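Local atomic coordinates of tonb-dependent siderophore receptor (PDB entry 5FR8), a protein that probably carries out the first step of iron uptake at the bacterial outer membrane by binding ferric siderophores, and may bind ferric enterobactin with micromolar affinity. Residues 364-370 against 416-422; 436-442 against 469-473. The contacts are given in a common frame with arbitrary orientation. Residues are numbered along the deposited sequence.

Overall arrangement
Both contacts lie in the β-barrel of a TonB-dependent receptor and follow one another along the chain: interaction 1 (364-370 with 416-422) is complete before interaction 2 (436-442 with 469-473) begins. Their centres are about 26 Å apart and their nearest atoms about 7 Å apart, without touching. The link is the sheet itself: strand 407-422 of interaction 1 neighbours strand 427-438 of interaction 2. Interaction 1 joins adjacent strands next to short connections, 362-364 and 423-426, as at the periplasmic rim of such barrels; interaction 2 lies toward the other end and bridges non-adjacent strands. Both belong to the barrel wall that surrounds the plug, near Arg145 in one case and Ser148 and Gly149 in the other.

Interaction 1. Residues 364-370 against 416-422; sequences LPQVLTV and YIEDNLK
Two adjacent barrel strands run antiparallel, with 167° between their directions and axes 4.6 Å apart at closest. Their CA register pairs Leu368 with Asp419 (4.6 Å), Thr369 with Glu418 (4.8 Å) and Val370 with Ile417 (4.5 Å). Thr369, among the residues most covered, anchors a hydrogen-bonded pair: Thr369 N donates to Glu418 O (2.6 Å), and Glu418 N returns to Thr369 O (2.8 Å). Its m rotamer leaves Thr369 CG2 3.6 Å from Glu418 OE1 and 4.0 Å from Tyr416 CE2, at the edge of the phenol ring. Lys422 N donates to Pro365 O (3.1 Å) and Lys422 CB lies 4.3 Å from Pro365 CG, while the end of the side chain leads away. Asn420 N donates a hydrogen bond to Val367 O (3.1 Å); the return, Val367 N to Asn420 O (3.1 Å), is weak. Asp419, chi1 near -148°, points to the sheet face carrying Gln366 and Leu368, and accepts a diagonal bond from the amide, Gln366 NE2 to Asp419 OD2, 2.8 Å. On that face Leu368 CD1 packs 3.6 Å from Ile417 CG1. The other face meets the plug: Glu418 forms a salt bridge with Arg145, Asn420 a hydrogen bond to Val29 O. The chemistry implies a barrel wall whose plug-facing side mixes Glu418 and Asn420 with Val367 and Thr369, while the opposite side sets apolar Leu368, Val370, Ile417 and Leu421 beside the Gln366-Asp419 pair.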
loop_
_atom_site.group_PDB
_atom_site.type_symbol
_atom_site.label_atom_id
_atom_site.label_comp_id
_atom_site.label_asym_id
_atom_site.label_seq_id
_atom_site.Cartn_x
_atom_site.Cartn_y
_atom_site.Cartn_z
ATOM N N LEU A 364 -17.808 35.347 5.968
ATOM C CA LEU A 364 -18.406 34.058 6.324
ATOM C C LEU A 364 -17.661 33.438 7.490
ATOM O O LEU A 364 -16.538 33.840 7.803
ATOM C CB LEU A 364 -18.344 33.080 5.145
ATOM C CG LEU A 364 -19.023 33.522 3.849
ATOM C CD1 LEU A 364 -18.621 32.607 2.698
ATOM C CD2 LEU A 364 -20.543 33.584 4.009
ATOM N N PRO A 365 -18.281 32.449 8.140
ATOM C CA PRO A 365 -17.543 31.687 9.142
ATOM C C PRO A 365 -16.426 30.857 8.513
ATOM O O PRO A 365 -16.637 30.231 7.469
ATOM C CB PRO A 365 -18.626 30.791 9.762
ATOM C CG PRO A 365 -19.922 31.486 9.469
ATOM C CD PRO A 365 -19.716 32.117 8.132
ATOM N N GLN A 366 -15.243 30.849 9.124
ATOM C CA GLN A 366 -14.111 30.120 8.531
ATOM C C GLN A 366 -13.246 29.416 9.563
ATOM O O GLN A 366 -13.292 29.710 10.742
ATOM C CB GLN A 366 -13.231 31.062 7.705
ATOM C CG GLN A 366 -13.949 31.766 6.563
ATOM C CD GLN A 366 -13.213 33.024 6.151
ATOM O OE1 GLN A 366 -13.660 34.133 6.430
ATOM N NE2 GLN A 366 -12.075 32.858 5.504
ATOM N N VAL A 367 -12.449 28.471 9.097
ATOM C CA VAL A 367 -11.432 27.866 9.918
ATOM C C VAL A 367 -10.187 27.754 9.046
ATOM O O VAL A 367 -10.116 26.903 8.150
ATOM C CB VAL A 367 -11.874 26.493 10.463
ATOM C CG1 VAL A 367 -10.755 25.868 11.306
ATOM C CG2 VAL A 367 -13.139 26.634 11.288
ATOM N N LEU A 368 -9.218 28.637 9.286
ATOM C CA LEU A 368 -7.989 28.639 8.510
ATOM C C LEU A 368 -6.984 27.674 9.092
ATOM O O LEU A 368 -6.548 27.842 10.229
ATOM C CB LEU A 368 -7.391 30.032 8.482
ATOM C CG LEU A 368 -6.149 30.175 7.616
ATOM C CD1 LEU A 368 -6.532 30.208 6.144
ATOM C CD2 LEU A 368 -5.362 31.426 7.995
ATOM N N THR A 369 -6.618 26.657 8.315
ATOM C CA THR A 369 -5.453 25.823 8.632
ATOM C C THR A 369 -4.206 26.335 7.886
ATOM O O THR A 369 -4.274 26.670 6.705
ATOM C CB THR A 369 -5.710 24.343 8.290
ATOM O OG1 THR A 369 -6.655 23.804 9.221
ATOM C CG2 THR A 369 -4.444 23.540 8.378
ATOM N N VAL A 370 -3.073 26.418 8.581
ATOM C CA VAL A 370 -1.814 26.756 7.924
ATOM C C VAL A 370 -0.701 25.869 8.475
ATOM O O VAL A 370 -0.629 25.655 9.681
ATOM C CB VAL A 370 -1.493 28.238 8.099
ATOM C CG1 VAL A 370 -1.546 28.606 9.570
ATOM C CG2 VAL A 370 -0.143 28.557 7.480
ATOM N N TYR A 416 1.433 24.697 3.380
ATOM C CA TYR A 416 0.077 24.666 2.847
ATOM C C TYR A 416 -0.863 25.582 3.621
ATOM O O TYR A 416 -0.618 25.927 4.782
ATOM C CB TYR A 416 -0.447 23.243 2.851
ATOM C CG TYR A 416 -0.395 22.559 4.206
ATOM C CD1 TYR A 416 0.763 21.901 4.654
ATOM C CD2 TYR A 416 -1.506 22.540 5.024
ATOM C CE1 TYR A 416 0.796 21.266 5.879
ATOM C CE2 TYR A 416 -1.479 21.923 6.251
ATOM C CZ TYR A 416 -0.331 21.284 6.667
ATOM O OH TYR A 416 -0.331 20.672 7.893
ATOM N N ILE A 417 -1.940 25.977 2.956
ATOM C CA ILE A 417 -2.978 26.793 3.586
ATOM C C ILE A 417 -4.346 26.246 3.192
ATOM O O ILE A 417 -4.528 25.728 2.090
ATOM C CB ILE A 417 -2.855 28.271 3.203
ATOM C CG1 ILE A 417 -3.947 29.080 3.889
ATOM C CG2 ILE A 417 -2.966 28.437 1.700
ATOM C CD1 ILE A 417 -3.658 30.573 3.958
ATOM N N GLU A 418 -5.289 26.333 4.115
ATOM C CA GLU A 418 -6.564 25.655 3.969
ATOM C C GLU A 418 -7.670 26.401 4.682
ATOM O O GLU A 418 -7.506 26.827 5.832
ATOM C CB GLU A 418 -6.491 24.271 4.572
ATOM C CG GLU A 418 -5.827 23.238 3.698
ATOM C CD GLU A 418 -5.935 21.866 4.320
ATOM O OE1 GLU A 418 -5.967 21.811 5.576
ATOM O OE2 GLU A 418 -6.010 20.874 3.561
ATOM N N ASP A 419 -8.806 26.535 4.006
ATOM C CA ASP A 419 -9.942 27.226 4.573
ATOM C C ASP A 419 -11.180 26.325 4.509
ATOM O O ASP A 419 -11.485 25.761 3.467
ATOM C CB ASP A 419 -10.169 28.531 3.804
ATOM C CG ASP A 419 -10.735 29.643 4.665
ATOM O OD1 ASP A 419 -11.169 29.405 5.810
ATOM O OD2 ASP A 419 -10.747 30.781 4.172
ATOM N N ASN A 420 -11.873 26.185 5.637
ATOM C CA ASN A 420 -13.211 25.623 5.643
ATOM C C ASN A 420 -14.243 26.732 5.858
ATOM O O ASN A 420 -14.341 27.331 6.950
ATOM C CB ASN A 420 -13.372 24.526 6.691
ATOM C CG ASN A 420 -14.788 23.991 6.743
ATOM O OD1 ASN A 420 -15.634 24.382 5.931
ATOM N ND2 ASN A 420 -15.060 23.094 7.685
ATOM N N LEU A 421 -15.014 26.996 4.805
ATOM C CA LEU A 421 -16.000 28.083 4.799
ATOM C C LEU A 421 -17.422 27.532 4.929
ATOM O O LEU A 421 -17.769 26.545 4.292
ATOM C CB LEU A 421 -15.886 28.877 3.489
ATOM C CG LEU A 421 -14.526 29.477 3.083
ATOM C CD1 LEU A 421 -13.685 28.476 2.315
ATOM C CD2 LEU A 421 -14.699 30.709 2.216
ATOM N N LYS A 422 -18.249 28.152 5.762
ATOM C CA LYS A 422 -19.699 27.960 5.626
ATOM C C LYS A 422 -20.186 29.046 4.707
ATOM O O LYS A 422 -20.322 30.189 5.108
ATOM C CB LYS A 422 -20.438 28.011 6.962
ATOM C CG LYS A 422 -20.902 26.636 7.425
ATOM C CD LYS A 422 -21.577 26.720 8.783
ATOM C CE LYS A 422 -20.941 25.732 9.756
ATOM N NZ LYS A 422 -20.992 26.224 11.163
#

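Interaction 2. Residues 436-442 against 469-473; sequences DDHSKSG and YKAPN
Strands 427-438 and 442-454 form a β-hairpin whose loop 439-441, in helical phi/psi, is closed by two backbone bonds, His438 N to Gly442 O (2.9 Å) and Gly442 N to His438 O (3.2 Å). Facing it, Tyr469 opens the second segment, extended. Its t rotamer sends the ring toward the turn, so that Asp436 CB sits 3.9 Å from the Tyr469 ring centroid, 20° off the normal, a CH-pi contact; the Asp436 carboxylate is in a salt bridge with Arg434 and hydrogen-bonded to Ser414. Tyr469 OH ends 3.3 Å from His438 CB and 3.6 Å from Ser441 OG. No hydrogen bond crosses between the segments; strand 442-454 lies between their strands in the barrel sheet, so there is no backbone pairing, and side chains make the contact. The Tyr469 backbone hydrogen-bonds with Gly149 of the plug. Beyond Lys470, Ala471 CB makes a CH-pi contact with the His438 imidazole (t), 3.9 Å from its centroid and 13° off the normal. Ser441 OG gives a weak hydrogen bond to His438 ND1 (3.1 Å). Pro472 CD lies 3.7 Å from His438 CE1 and 3.8 Å from Ser441 CB. Asn473, pointing away, is the N-cap of helix 474-477.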
loop_
_atom_site.group_PDB
_atom_site.type_symbol
_atom_site.label_atom_id
_atom_site.label_comp_id
_atom_site.label_asym_id
_atom_site.label_seq_id
_atom_site.Cartn_x
_atom_site.Cartn_y
_atom_site.Cartn_z
ATOM N N ASP A 436 5.059 22.156 -2.613
ATOM C CA ASP A 436 6.038 21.097 -2.309
ATOM C C ASP A 436 7.339 21.340 -3.066
ATOM O O ASP A 436 7.307 21.644 -4.252
ATOM C CB ASP A 436 5.491 19.721 -2.687
ATOM C CG ASP A 436 4.268 19.343 -1.883
ATOM O OD1 ASP A 436 4.462 18.901 -0.709
ATOM O OD2 ASP A 436 3.130 19.504 -2.432
ATOM N N ASP A 437 8.472 21.230 -2.377
ATOM C CA ASP A 437 9.758 21.444 -3.010
ATOM C C ASP A 437 10.655 20.282 -2.660
ATOM O O ASP A 437 11.029 20.104 -1.506
ATOM C CB ASP A 437 10.383 22.752 -2.543
ATOM C CG ASP A 437 11.624 23.152 -3.349
ATOM O OD1 ASP A 437 11.825 22.688 -4.480
ATOM O OD2 ASP A 437 12.403 23.976 -2.844
ATOM N N HIS A 438 10.989 19.503 -3.680
ATOM C CA HIS A 438 11.774 18.306 -3.534
ATOM C C HIS A 438 13.227 18.494 -4.037
ATOM O O HIS A 438 13.469 19.144 -5.050
ATOM C CB HIS A 438 11.064 17.217 -4.311
ATOM C CG HIS A 438 11.844 15.958 -4.431
ATOM N ND1 HIS A 438 11.989 15.295 -5.626
ATOM C CD2 HIS A 438 12.523 15.236 -3.506
ATOM C CE1 HIS A 438 12.724 14.212 -5.433
ATOM N NE2 HIS A 438 13.060 14.153 -4.156
ATOM N N SER A 439 14.200 17.945 -3.314
ATOM C CA SER A 439 15.613 18.231 -3.586
ATOM C C SER A 439 16.066 17.848 -4.993
ATOM O O SER A 439 16.978 18.467 -5.518
ATOM C CB SER A 439 16.526 17.559 -2.542
ATOM O OG SER A 439 16.742 16.173 -2.804
ATOM N N LYS A 440 15.454 16.833 -5.600
ATOM C CA LYS A 440 15.767 16.473 -6.989
ATOM C C LYS A 440 14.762 17.017 -8.008
ATOM O O LYS A 440 15.173 17.520 -9.056
ATOM C CB LYS A 440 15.828 14.961 -7.165
ATOM C CG LYS A 440 17.117 14.297 -6.728
ATOM C CD LYS A 440 17.260 14.304 -5.206
ATOM C CE LYS A 440 18.570 13.669 -4.763
ATOM N NZ LYS A 440 18.668 12.353 -5.439
ATOM N N SER A 441 13.461 16.911 -7.722
ATOM C CA SER A 441 12.453 17.100 -8.771
ATOM C C SER A 441 12.024 18.559 -8.998
ATOM O O SER A 441 11.488 18.874 -10.049
ATOM C CB SER A 441 11.216 16.210 -8.542
ATOM O OG SER A 441 10.261 16.821 -7.680
ATOM N N GLY A 442 12.244 19.435 -8.021
ATOM C CA GLY A 442 11.786 20.820 -8.104
ATOM C C GLY A 442 10.587 21.104 -7.221
ATOM O O GLY A 442 10.221 20.285 -6.370
ATOM N N TYR A 469 0.238 14.798 -5.569
ATOM C CA TYR A 469 1.678 14.867 -5.776
ATOM C C TYR A 469 2.295 13.467 -5.573
ATOM O O TYR A 469 1.813 12.680 -4.758
ATOM C CB TYR A 469 2.253 15.845 -4.734
ATOM C CG TYR A 469 3.747 16.164 -4.795
ATOM C CD1 TYR A 469 4.313 16.767 -5.931
ATOM C CD2 TYR A 469 4.592 15.916 -3.706
ATOM C CE1 TYR A 469 5.680 17.077 -5.992
ATOM C CE2 TYR A 469 5.955 16.222 -3.767
ATOM C CZ TYR A 469 6.502 16.797 -4.906
ATOM O OH TYR A 469 7.848 17.124 -4.993
ATOM N N LYS A 470 3.373 13.166 -6.291
ATOM C CA LYS A 470 4.336 12.149 -5.824
ATOM C C LYS A 470 5.751 12.406 -6.370
ATOM O O LYS A 470 5.949 12.487 -7.591
ATOM C CB LYS A 470 3.904 10.731 -6.188
ATOM C CG LYS A 470 4.940 9.697 -5.780
ATOM C CD LYS A 470 4.486 8.267 -6.032
ATOM C CE LYS A 470 5.560 7.279 -5.631
ATOM N NZ LYS A 470 6.711 7.268 -6.588
ATOM N N ALA A 471 6.714 12.561 -5.460
ATOM C CA ALA A 471 8.103 12.685 -5.849
ATOM C C ALA A 471 8.654 11.354 -6.349
ATOM O O ALA A 471 8.201 10.280 -5.937
ATOM C CB ALA A 471 8.936 13.184 -4.673
ATOM N N PRO A 472 9.670 11.413 -7.220
ATOM C CA PRO A 472 10.242 10.154 -7.652
ATOM C C PRO A 472 10.635 9.317 -6.452
ATOM O O PRO A 472 10.941 9.865 -5.417
ATOM C CB PRO A 472 11.473 10.574 -8.471
ATOM C CG PRO A 472 11.207 11.983 -8.858
ATOM C CD PRO A 472 10.415 12.572 -7.737
ATOM N N ASN A 473 10.599 7.999 -6.589
ATOM C CA ASN A 473 11.100 7.135 -5.555
ATOM C C ASN A 473 12.618 7.050 -5.764
ATOM O O ASN A 473 13.134 7.344 -6.856
ATOM C CB ASN A 473 10.403 5.766 -5.601
ATOM C CG ASN A 473 10.980 4.825 -6.658
ATOM O OD1 ASN A 473 12.212 4.699 -6.844
ATOM N ND2 ASN A 473 10.100 4.146 -7.342
#